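Long-range contacts in Old Yellow Enzyme (Pichia, PDB 6AGZ), which probably reduces the carbon-carbon double bond of enone compounds with the help of a bound flavin mononucleotide, as old yellow enzymes do: residues V186-G191 with V238-Y243; R88-W93 with I176-F181; T347-L352 with P361-D366. All blocks are in the same frame, centred on the assembly; numbering follows the deposited sequence.

Contact 1: V186-G191 with V238-Y243; sequences VHSAHG and VRLSPY. With FMN (flavin mononucleotide), chain C.
R239 lies beside V186 where two neighbouring parallel strands of the TIM barrel, 183-187 and 236-240, run out toward the flavin, and R239 N gives V186 O a hydrogen bond of 2.9 Å. The side chains of V186 and V238 share one face of this sheet, CB of V186 lying 4.1 Å from CG2 of V238, and both rest on L220 of helix 218-231. R239 and H187 take the other face. With CG anti to the backbone N (chi1 -173°), the arginine climbs to the cofactor, where NH1 grips FMN O2 at 2.8 Å and also FMN O2', while NH2 reaches O3' weakly. H187 sets one ring face beneath FMN O2, its ND1 accepting the N-H of A189 at 3.2 Å. An alanine in place of H187 would probably leave A189 N without that acceptor and open a gap beside FMN O2. S241 closes the far end: its OG takes the N-H of H190 at 3.0 Å and presses on A189 CB. Beside it, water 1 donates to S188 O at 2.7 Å and accepts from S241 N at 2.9 Å.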
loop_
_atom_site.group_PDB
_atom_site.type_symbol
_atom_site.label_atom_id
_atom_site.label_comp_id
_atom_site.label_asym_id
_atom_site.label_seq_id
_atom_site.Cartn_x
_atom_site.Cartn_y
_atom_site.Cartn_z
ATOM N N VAL A 186 1.388 10.161 19.374
ATOM C CA VAL A 186 0.159 9.395 19.534
ATOM C C VAL A 186 0.477 7.925 19.281
ATOM O O VAL A 186 0.844 7.538 18.167
ATOM C CB VAL A 186 -0.938 9.904 18.596
ATOM C CG1 VAL A 186 -2.116 8.974 18.625
ATOM C CG2 VAL A 186 -1.365 11.306 19.004
ATOM N N HIS A 187 0.358 7.108 20.326
ATOM C CA HIS A 187 0.555 5.666 20.219
ATOM C C HIS A 187 -0.677 5.063 19.557
ATOM O O HIS A 187 -1.758 5.028 20.153
ATOM C CB HIS A 187 0.799 5.058 21.597
ATOM C CG HIS A 187 1.289 3.644 21.567
ATOM N ND1 HIS A 187 1.168 2.834 20.457
ATOM C CD2 HIS A 187 1.903 2.894 22.514
ATOM C CE1 HIS A 187 1.685 1.647 20.723
ATOM N NE2 HIS A 187 2.138 1.658 21.963
ATOM N N SER A 188 -0.521 4.600 18.322
ATOM C CA SER A 188 -1.603 3.991 17.560
ATOM C C SER A 188 -1.174 2.635 17.023
ATOM O O SER A 188 -1.532 2.242 15.909
ATOM C CB SER A 188 -2.053 4.906 16.423
ATOM O OG SER A 188 -3.194 4.383 15.767
ATOM N N ALA A 189 -0.397 1.898 17.813
ATOM C CA ALA A 189 0.189 0.640 17.380
ATOM C C ALA A 189 -0.019 -0.432 18.441
ATOM O O ALA A 189 -0.508 -0.167 19.543
ATOM C CB ALA A 189 1.687 0.804 17.083
ATOM N N HIS A 190 0.342 -1.664 18.074
ATOM C CA HIS A 190 0.502 -2.772 19.018
ATOM C C HIS A 190 -0.807 -3.139 19.716
ATOM O O HIS A 190 -0.818 -3.529 20.885
ATOM C CB HIS A 190 1.593 -2.461 20.043
ATOM C CG HIS A 190 2.956 -2.308 19.443
ATOM N ND1 HIS A 190 3.895 -1.430 19.941
ATOM C CD2 HIS A 190 3.539 -2.923 18.387
ATOM C CE1 HIS A 190 4.997 -1.510 19.215
ATOM N NE2 HIS A 190 4.808 -2.409 18.267
ATOM N N GLY A 191 -1.919 -3.031 18.993
ATOM C CA GLY A 191 -3.178 -3.534 19.509
ATOM C C GLY A 191 -3.770 -2.765 20.666
ATOM O O GLY A 191 -4.652 -3.287 21.353
ATOM N N VAL A 238 3.081 10.245 15.600
ATOM C CA VAL A 238 2.211 9.078 15.700
ATOM C C VAL A 238 3.052 7.845 15.417
ATOM O O VAL A 238 4.035 7.904 14.672
ATOM C CB VAL A 238 1.005 9.195 14.731
ATOM C CG1 VAL A 238 1.475 9.175 13.282
ATOM C CG2 VAL A 238 -0.017 8.094 14.991
ATOM N N ARG A 239 2.676 6.723 16.026
ATOM C CA ARG A 239 3.330 5.448 15.763
ATOM C C ARG A 239 2.322 4.447 15.217
ATOM O O ARG A 239 1.194 4.353 15.711
ATOM C CB ARG A 239 4.000 4.879 17.016
ATOM C CG ARG A 239 4.833 3.641 16.722
ATOM C CD ARG A 239 5.708 3.243 17.892
ATOM N NE ARG A 239 7.048 2.879 17.443
ATOM C CZ ARG A 239 7.950 2.265 18.199
ATOM N NH1 ARG A 239 7.657 1.934 19.448
ATOM N NH2 ARG A 239 9.145 1.977 17.704
ATOM N N LEU A 240 2.742 3.701 14.196
ATOM C CA LEU A 240 1.911 2.696 13.548
ATOM C C LEU A 240 2.694 1.397 13.414
ATOM O O LEU A 240 3.917 1.406 13.249
ATOM C CB LEU A 240 1.442 3.168 12.163
ATOM C CG LEU A 240 0.693 4.501 12.108
ATOM C CD1 LEU A 240 0.639 5.030 10.683
ATOM C CD2 LEU A 240 -0.710 4.354 12.678
ATOM N N SER A 241 1.976 0.279 13.485
ATOM C CA SER A 241 2.570 -1.054 13.357
ATOM C C SER A 241 1.685 -1.902 12.456
ATOM O O SER A 241 0.957 -2.786 12.922
ATOM C CB SER A 241 2.750 -1.713 14.726
ATOM O OG SER A 241 1.497 -1.940 15.348
ATOM N N PRO A 242 1.728 -1.660 11.143
ATOM C CA PRO A 242 0.789 -2.347 10.238
ATOM C C PRO A 242 0.914 -3.861 10.242
ATOM O O PRO A 242 -0.099 -4.553 10.080
ATOM C CB PRO A 242 1.142 -1.761 8.862
ATOM C CG PRO A 242 1.830 -0.465 9.158
ATOM C CD PRO A 242 2.584 -0.700 10.428
ATOM N N TYR A 243 2.119 -4.403 10.422
ATOM C CA TYR A 243 2.330 -5.842 10.343
ATOM C C TYR A 243 2.180 -6.558 11.678
ATOM O O TYR A 243 2.125 -7.792 11.695
ATOM C CB TYR A 243 3.722 -6.145 9.775
ATOM C CG TYR A 243 3.906 -5.743 8.331
ATOM C CD1 TYR A 243 3.230 -6.403 7.315
ATOM C CD2 TYR A 243 4.767 -4.710 7.983
ATOM C CE1 TYR A 243 3.399 -6.042 5.993
ATOM C CE2 TYR A 243 4.943 -4.342 6.664
ATOM C CZ TYR A 243 4.256 -5.010 5.672
ATOM O OH TYR A 243 4.427 -4.650 4.356
HETATM N N1 FMN C . 6.803 0.722 21.930
HETATM C C2 FMN C . 5.851 1.712 22.079
HETATM O O2 FMN C . 5.390 2.276 21.087
HETATM N N3 FMN C . 5.411 2.071 23.337
HETATM C C4 FMN C . 5.925 1.441 24.449
HETATM O O4 FMN C . 5.539 1.754 25.574
HETATM C C4A FMN C . 6.883 0.445 24.301
HETATM N N5 FMN C . 7.393 -0.182 25.414
HETATM C C5A FMN C . 8.345 -1.168 25.276
HETATM C C6 FMN C . 8.855 -1.796 26.405
HETATM C C7 FMN C . 9.814 -2.792 26.275
HETATM C C7M FMN C . 10.365 -3.467 27.494
HETATM C C8 FMN C . 10.264 -3.162 25.014
HETATM C C8M FMN C . 11.300 -4.237 24.872
HETATM C C9 FMN C . 9.752 -2.535 23.886
HETATM C C9A FMN C . 8.792 -1.534 24.012
HETATM N N10 FMN C . 8.278 -0.907 22.891
HETATM C C10 FMN C . 7.323 0.083 23.036
HETATM C "C1'" FMN C . 8.765 -1.289 21.522
HETATM C "C2'" FMN C . 10.042 -0.491 21.245
HETATM O "O2'" FMN C . 9.737 0.887 21.248
HETATM C "C3'" FMN C . 10.721 -0.871 19.930
HETATM O "O3'" FMN C . 9.877 -0.564 18.844
HETATM C "C4'" FMN C . 11.086 -2.352 19.909
HETATM O "O4'" FMN C . 11.721 -2.700 21.119
HETATM C "C5'" FMN C . 12.022 -2.688 18.755
HETATM O "O5'" FMN C . 13.162 -1.860 18.815
HETATM P P FMN C . 14.589 -2.480 19.230
HETATM O O1P FMN C . 14.879 -3.677 18.355
HETATM O O2P FMN C . 15.671 -1.445 19.040
HETATM O O3P FMN C . 14.540 -2.899 20.679
HETATM O O HOH W 1 -0.876 0.202 14.190
#

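Contact 2: R88-W93 with I176-F181; sequences RQVEAW and IQKAGF
V90 and W93 meet K178, A179 and F181 in an apolar contact on the outside of the TIM barrel, between helix 87-102 and the end of helix 158-179 with the loop that follows, where the chain turns toward strand 183-187. No hydrogen bond crosses it. V90 and W93 are three residues apart, so both project from the same side of their helix. Toward the surface, buried V90, with CG1 anti to the backbone N (chi1 175°), sets that methyl 3.7 Å from CB of exposed K178. The lysine contributes just the root of its side chain, for beyond CG it runs extended and carries its ammonium away. A179 sits in the middle, the nearest point of the two backbones; its CB lies 4.3 Å from V90 O and 4.5 Å from W93 CB. Deeper in, F181 meets the six-membered ring of W93: CZ comes 3.7 Å from W93 CE3, which lies near the plane of the phenyl ring, while CE2 rests 4.0 Å from W93 CB. The two rings are inclined at 57° and meet obliquely. G180, just after the helix, has a positive phi of 88°; a side chain at these backbone angles would jam against the carbonyl O of A179. Inward, W93 and F181 both press on T66 of strand 63-70 and M109 of strand 106-112, and F181 reaches I107 too, so the two rings fill the space between the paired helices and these adjacent strands of the barrel wall.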
loop_
_atom_site.group_PDB
_atom_site.type_symbol
_atom_site.label_atom_id
_atom_site.label_comp_id
_atom_site.label_asym_id
_atom_site.label_seq_id
_atom_site.Cartn_x
_atom_site.Cartn_y
_atom_site.Cartn_z
ATOM N N ARG A 88 0.540 16.949 40.087
ATOM C CA ARG A 88 1.789 16.337 40.535
ATOM C C ARG A 88 2.507 15.639 39.385
ATOM O O ARG A 88 3.721 15.801 39.200
ATOM C CB ARG A 88 1.507 15.349 41.672
ATOM C CG ARG A 88 1.072 16.006 42.974
ATOM C CD ARG A 88 0.753 14.981 44.061
ATOM N NE ARG A 88 1.878 14.091 44.349
ATOM C CZ ARG A 88 1.845 12.771 44.196
ATOM N NH1 ARG A 88 0.740 12.178 43.763
ATOM N NH2 ARG A 88 2.915 12.041 44.481
ATOM N N GLN A 89 1.764 14.856 38.597
ATOM C CA GLN A 89 2.362 14.147 37.470
ATOM C C GLN A 89 2.985 15.119 36.471
ATOM O O GLN A 89 4.102 14.894 35.985
ATOM C CB GLN A 89 1.305 13.268 36.796
ATOM C CG GLN A 89 0.686 12.218 37.708
ATOM C CD GLN A 89 -0.653 11.707 37.200
ATOM O OE1 GLN A 89 -1.144 12.146 36.159
ATOM N NE2 GLN A 89 -1.252 10.780 37.944
ATOM N N VAL A 90 2.289 16.219 36.176
ATOM C CA VAL A 90 2.810 17.206 35.234
ATOM C C VAL A 90 4.052 17.887 35.799
ATOM O O VAL A 90 4.988 18.211 35.058
ATOM C CB VAL A 90 1.714 18.223 34.867
ATOM C CG1 VAL A 90 2.277 19.331 33.994
ATOM C CG2 VAL A 90 0.563 17.524 34.160
ATOM N N GLU A 91 4.085 18.114 37.115
ATOM C CA GLU A 91 5.280 18.673 37.740
ATOM C C GLU A 91 6.470 17.736 37.571
ATOM O O GLU A 91 7.554 18.155 37.141
ATOM C CB GLU A 91 5.025 18.947 39.224
ATOM C CG GLU A 91 3.912 19.938 39.512
ATOM C CD GLU A 91 3.488 19.923 40.970
ATOM O OE1 GLU A 91 4.344 20.171 41.844
ATOM O OE2 GLU A 91 2.299 19.650 41.243
ATOM N N ALA A 92 6.282 16.456 37.907
ATOM C CA ALA A 92 7.369 15.488 37.800
ATOM C C ALA A 92 7.888 15.394 36.368
ATOM O O ALA A 92 9.098 15.508 36.121
ATOM C CB ALA A 92 6.900 14.120 38.296
ATOM N N TRP A 93 6.982 15.190 35.407
ATOM C CA TRP A 93 7.407 15.117 34.012
ATOM C C TRP A 93 8.090 16.406 33.576
ATOM O O TRP A 93 9.049 16.374 32.796
ATOM C CB TRP A 93 6.216 14.806 33.105
ATOM C CG TRP A 93 5.894 13.346 33.017
ATOM C CD1 TRP A 93 4.724 12.743 33.375
ATOM C CD2 TRP A 93 6.758 12.302 32.549
ATOM N NE1 TRP A 93 4.803 11.388 33.153
ATOM C CE2 TRP A 93 6.041 11.093 32.648
ATOM C CE3 TRP A 93 8.066 12.272 32.054
ATOM C CZ2 TRP A 93 6.589 9.867 32.269
ATOM C CZ3 TRP A 93 8.608 11.055 31.680
ATOM C CH2 TRP A 93 7.869 9.870 31.788
ATOM N N ILE A 176 3.035 19.405 26.119
ATOM C CA ILE A 176 3.760 20.405 25.340
ATOM C C ILE A 176 3.900 21.705 26.121
ATOM O O ILE A 176 5.006 22.232 26.289
ATOM C CB ILE A 176 3.063 20.637 23.987
ATOM C CG1 ILE A 176 3.082 19.354 23.153
ATOM C CG2 ILE A 176 3.727 21.781 23.234
ATOM C CD1 ILE A 176 4.475 18.843 22.859
ATOM N N GLN A 177 2.784 22.246 26.606
ATOM C CA GLN A 177 2.771 23.603 27.138
ATOM C C GLN A 177 3.170 23.674 28.608
ATOM O O GLN A 177 3.879 24.604 29.006
ATOM C CB GLN A 177 1.384 24.219 26.937
ATOM C CG GLN A 177 1.010 24.379 25.471
ATOM C CD GLN A 177 -0.476 24.593 25.261
ATOM O OE1 GLN A 177 -1.258 24.580 26.212
ATOM N NE2 GLN A 177 -0.873 24.789 24.009
ATOM N N LYS A 178 2.736 22.717 29.426
ATOM C CA LYS A 178 3.063 22.756 30.847
ATOM C C LYS A 178 4.387 22.061 31.152
ATOM O O LYS A 178 5.252 22.641 31.816
ATOM C CB LYS A 178 1.929 22.129 31.666
ATOM C CG LYS A 178 0.631 22.922 31.614
ATOM C CD LYS A 178 -0.352 22.463 32.680
ATOM C CE LYS A 178 -1.613 23.315 32.664
ATOM N NZ LYS A 178 -2.541 22.967 33.775
ATOM N N ALA A 179 4.564 20.829 30.672
ATOM C CA ALA A 179 5.790 20.088 30.947
ATOM C C ALA A 179 6.939 20.481 30.027
ATOM O O ALA A 179 8.102 20.297 30.400
ATOM C CB ALA A 179 5.535 18.584 30.837
ATOM N N GLY A 180 6.646 21.020 28.847
ATOM C CA GLY A 180 7.687 21.494 27.957
ATOM C C GLY A 180 8.267 20.472 27.006
ATOM O O GLY A 180 9.350 20.712 26.458
ATOM N N PHE A 181 7.601 19.337 26.801
ATOM C CA PHE A 181 8.078 18.356 25.835
ATOM C C PHE A 181 8.179 18.977 24.445
ATOM O O PHE A 181 7.440 19.902 24.097
ATOM C CB PHE A 181 7.145 17.143 25.788
ATOM C CG PHE A 181 7.247 16.242 26.986
ATOM C CD1 PHE A 181 8.190 15.227 27.027
ATOM C CD2 PHE A 181 6.388 16.395 28.062
ATOM C CE1 PHE A 181 8.282 14.389 28.123
ATOM C CE2 PHE A 181 6.475 15.559 29.162
ATOM C CZ PHE A 181 7.423 14.555 29.191
#

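Contact 3: T347-L352 with P361-D366; sequences TSNPDL and PLTPYD
L362 meets L352 across this contact: CG of L362 lies 3.9 Å from CD1 of L352, the two side chains crossing at a slant. L352 reaches there because its CG is anti to the backbone N (chi1 -177°). It is the last residue of the type I turn that begins at N349 and the first of helix 352-358, and L362 also leans on Y345 and L320. The side chain of N349 lies alongside L362 and T363.

T363 accepts a direct hydrogen bond: S348 OG donates to T363 O at 2.9 Å, approaching from above the carbonyl plane, 42° out of it. The threonine's own hydroxyl is bonded to R355, whose NH1 also serves P361 O. Water 3 connects that hydroxyl with S348 O, lying 2.8 Å from OG1 of T363. P364 follows with its ring turned away, but its carbonyl O comes 3.5 Å from CB of S348. At Y365 the backbone passes closest to S348, and CB of Y365 lies 3.5 Å from the serine OG. With CG between the backbone N and the carbonyl carbon (chi1 56°), the Y365 ring leads away from S348 and meets Y345 edge-to-face. D366 ends the walk through its backbone: water 2 accepts from D366 N at 2.9 Å and donates to T347 OG1 at 3.0 Å. That hydroxyl is also bonded to R344 O, at the start of helix 344-348; the side chain of R344 is itself hydrogen-bonded to FMN. The carboxylate of D366 pairs with R369.

Apart from the leucine pair, then, the seam is chiefly polar: hydroxyls and waters bond to backbone groups, a pattern that probably helps to hold the course of the 361-366 loop beside helix 344-348.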
loop_
_atom_site.group_PDB
_atom_site.type_symbol
_atom_site.label_atom_id
_atom_site.label_comp_id
_atom_site.label_asym_id
_atom_site.label_seq_id
_atom_site.Cartn_x
_atom_site.Cartn_y
_atom_site.Cartn_z
ATOM N N THR A 347 18.249 0.455 26.888
ATOM C CA THR A 347 17.946 0.173 28.288
ATOM C C THR A 347 19.197 -0.240 29.054
ATOM O O THR A 347 19.368 0.133 30.221
ATOM C CB THR A 347 16.880 -0.919 28.389
ATOM O OG1 THR A 347 17.399 -2.151 27.871
ATOM C CG2 THR A 347 15.636 -0.526 27.603
ATOM N N SER A 348 20.080 -1.011 28.422
ATOM C CA SER A 348 21.275 -1.528 29.073
ATOM C C SER A 348 22.523 -0.717 28.753
ATOM O O SER A 348 23.599 -1.023 29.279
ATOM C CB SER A 348 21.497 -2.990 28.679
ATOM O OG SER A 348 21.672 -3.125 27.279
ATOM N N ASN A 349 22.408 0.305 27.907
ATOM C CA ASN A 349 23.531 1.159 27.528
ATOM C C ASN A 349 23.102 2.610 27.672
ATOM O O ASN A 349 22.593 3.214 26.715
ATOM C CB ASN A 349 24.001 0.863 26.104
ATOM C CG ASN A 349 24.484 -0.564 25.933
ATOM O OD1 ASN A 349 23.695 -1.486 25.717
ATOM N ND2 ASN A 349 25.794 -0.750 26.030
ATOM N N PRO A 350 23.280 3.206 28.855
ATOM C CA PRO A 350 22.923 4.621 29.021
ATOM C C PRO A 350 23.756 5.553 28.162
ATOM O O PRO A 350 23.290 6.651 27.831
ATOM C CB PRO A 350 23.153 4.873 30.519
ATOM C CG PRO A 350 24.141 3.840 30.930
ATOM C CD PRO A 350 23.824 2.624 30.094
ATOM N N ASP A 351 24.973 5.153 27.789
ATOM C CA ASP A 351 25.824 5.929 26.897
ATOM C C ASP A 351 25.848 5.355 25.483
ATOM O O ASP A 351 26.879 5.412 24.805
ATOM C CB ASP A 351 27.240 6.015 27.469
ATOM C CG ASP A 351 27.849 4.652 27.723
ATOM O OD1 ASP A 351 27.089 3.662 27.765
ATOM O OD2 ASP A 351 29.086 4.569 27.880
ATOM N N LEU A 352 24.726 4.801 25.028
ATOM C CA LEU A 352 24.652 4.212 23.694
ATOM C C LEU A 352 25.046 5.162 22.566
ATOM O O LEU A 352 25.705 4.699 21.618
ATOM C CB LEU A 352 23.235 3.663 23.454
ATOM C CG LEU A 352 23.006 2.946 22.117
ATOM C CD1 LEU A 352 23.768 1.631 22.092
ATOM C CD2 LEU A 352 21.525 2.715 21.853
ATOM N N PRO A 361 31.943 -1.803 22.104
ATOM C CA PRO A 361 31.021 -2.919 22.344
ATOM C C PRO A 361 29.894 -2.542 23.295
ATOM O O PRO A 361 30.068 -1.755 24.229
ATOM C CB PRO A 361 31.920 -4.007 22.946
ATOM C CG PRO A 361 33.133 -3.282 23.435
ATOM C CD PRO A 361 33.325 -2.150 22.476
ATOM N N LEU A 362 28.726 -3.126 23.042
ATOM C CA LEU A 362 27.510 -2.829 23.781
ATOM C C LEU A 362 27.296 -3.844 24.897
ATOM O O LEU A 362 27.664 -5.015 24.780
ATOM C CB LEU A 362 26.294 -2.826 22.847
ATOM C CG LEU A 362 25.943 -1.582 22.022
ATOM C CD1 LEU A 362 27.153 -0.973 21.334
ATOM C CD2 LEU A 362 24.876 -1.926 20.992
ATOM N N THR A 363 26.694 -3.376 25.980
ATOM C CA THR A 363 26.291 -4.248 27.072
ATOM C C THR A 363 25.012 -4.984 26.690
ATOM O O THR A 363 24.046 -4.347 26.257
ATOM C CB THR A 363 26.060 -3.443 28.349
ATOM O OG1 THR A 363 27.253 -2.724 28.687
ATOM C CG2 THR A 363 25.677 -4.362 29.502
ATOM N N PRO A 364 24.974 -6.310 26.817
ATOM C CA PRO A 364 23.741 -7.043 26.508
ATOM C C PRO A 364 22.592 -6.585 27.393
ATOM O O PRO A 364 22.772 -6.298 28.579
ATOM C CB PRO A 364 24.119 -8.502 26.786
ATOM C CG PRO A 364 25.611 -8.542 26.646
ATOM C CD PRO A 364 26.093 -7.210 27.143
ATOM N N TYR A 365 21.403 -6.506 26.802
ATOM C CA TYR A 365 20.228 -6.149 27.578
ATOM C C TYR A 365 19.669 -7.377 28.290
ATOM O O TYR A 365 19.938 -8.522 27.918
ATOM C CB TYR A 365 19.160 -5.507 26.688
ATOM C CG TYR A 365 18.724 -6.341 25.503
ATOM C CD1 TYR A 365 17.755 -7.327 25.641
ATOM C CD2 TYR A 365 19.266 -6.128 24.242
ATOM C CE1 TYR A 365 17.348 -8.087 24.561
ATOM C CE2 TYR A 365 18.863 -6.882 23.154
ATOM C CZ TYR A 365 17.905 -7.860 23.321
ATOM O OH TYR A 365 17.499 -8.614 22.243
ATOM N N ASP A 366 18.883 -7.123 29.331
ATOM C CA ASP A 366 18.337 -8.172 30.188
ATOM C C ASP A 366 16.817 -8.036 30.194
ATOM O O ASP A 366 16.264 -7.209 30.927
ATOM C CB ASP A 366 18.921 -8.080 31.595
ATOM C CG ASP A 366 18.502 -9.235 32.481
ATOM O OD1 ASP A 366 17.848 -10.174 31.980
ATOM O OD2 ASP A 366 18.840 -9.209 33.683
HETATM O O HOH W 2 18.194 -4.299 29.755
HETATM O O HOH W 3 26.117 -0.951 30.520
#

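Following the chain from the N terminus, helix 87-102 comes first, and contact 2 closes a loop of 82 residues when the chain reaches the end of helix 158-179. A few residues on, strand 183-187 opens contact 1, which closes at strand 236-240 after 46 residues, about half of them helical. Contact 3 is a short closure after the last barrel strand, 338-341, spanning helix 352-358. The three run in series; none nests in or crosses another, and none touches another, their centres lying 24 to 28 Å apart. Contact 2 ties outer helices together, contact 1 adjoining barrel strands at the flavin, and contact 3 the 361-366 loop to helix 344-348.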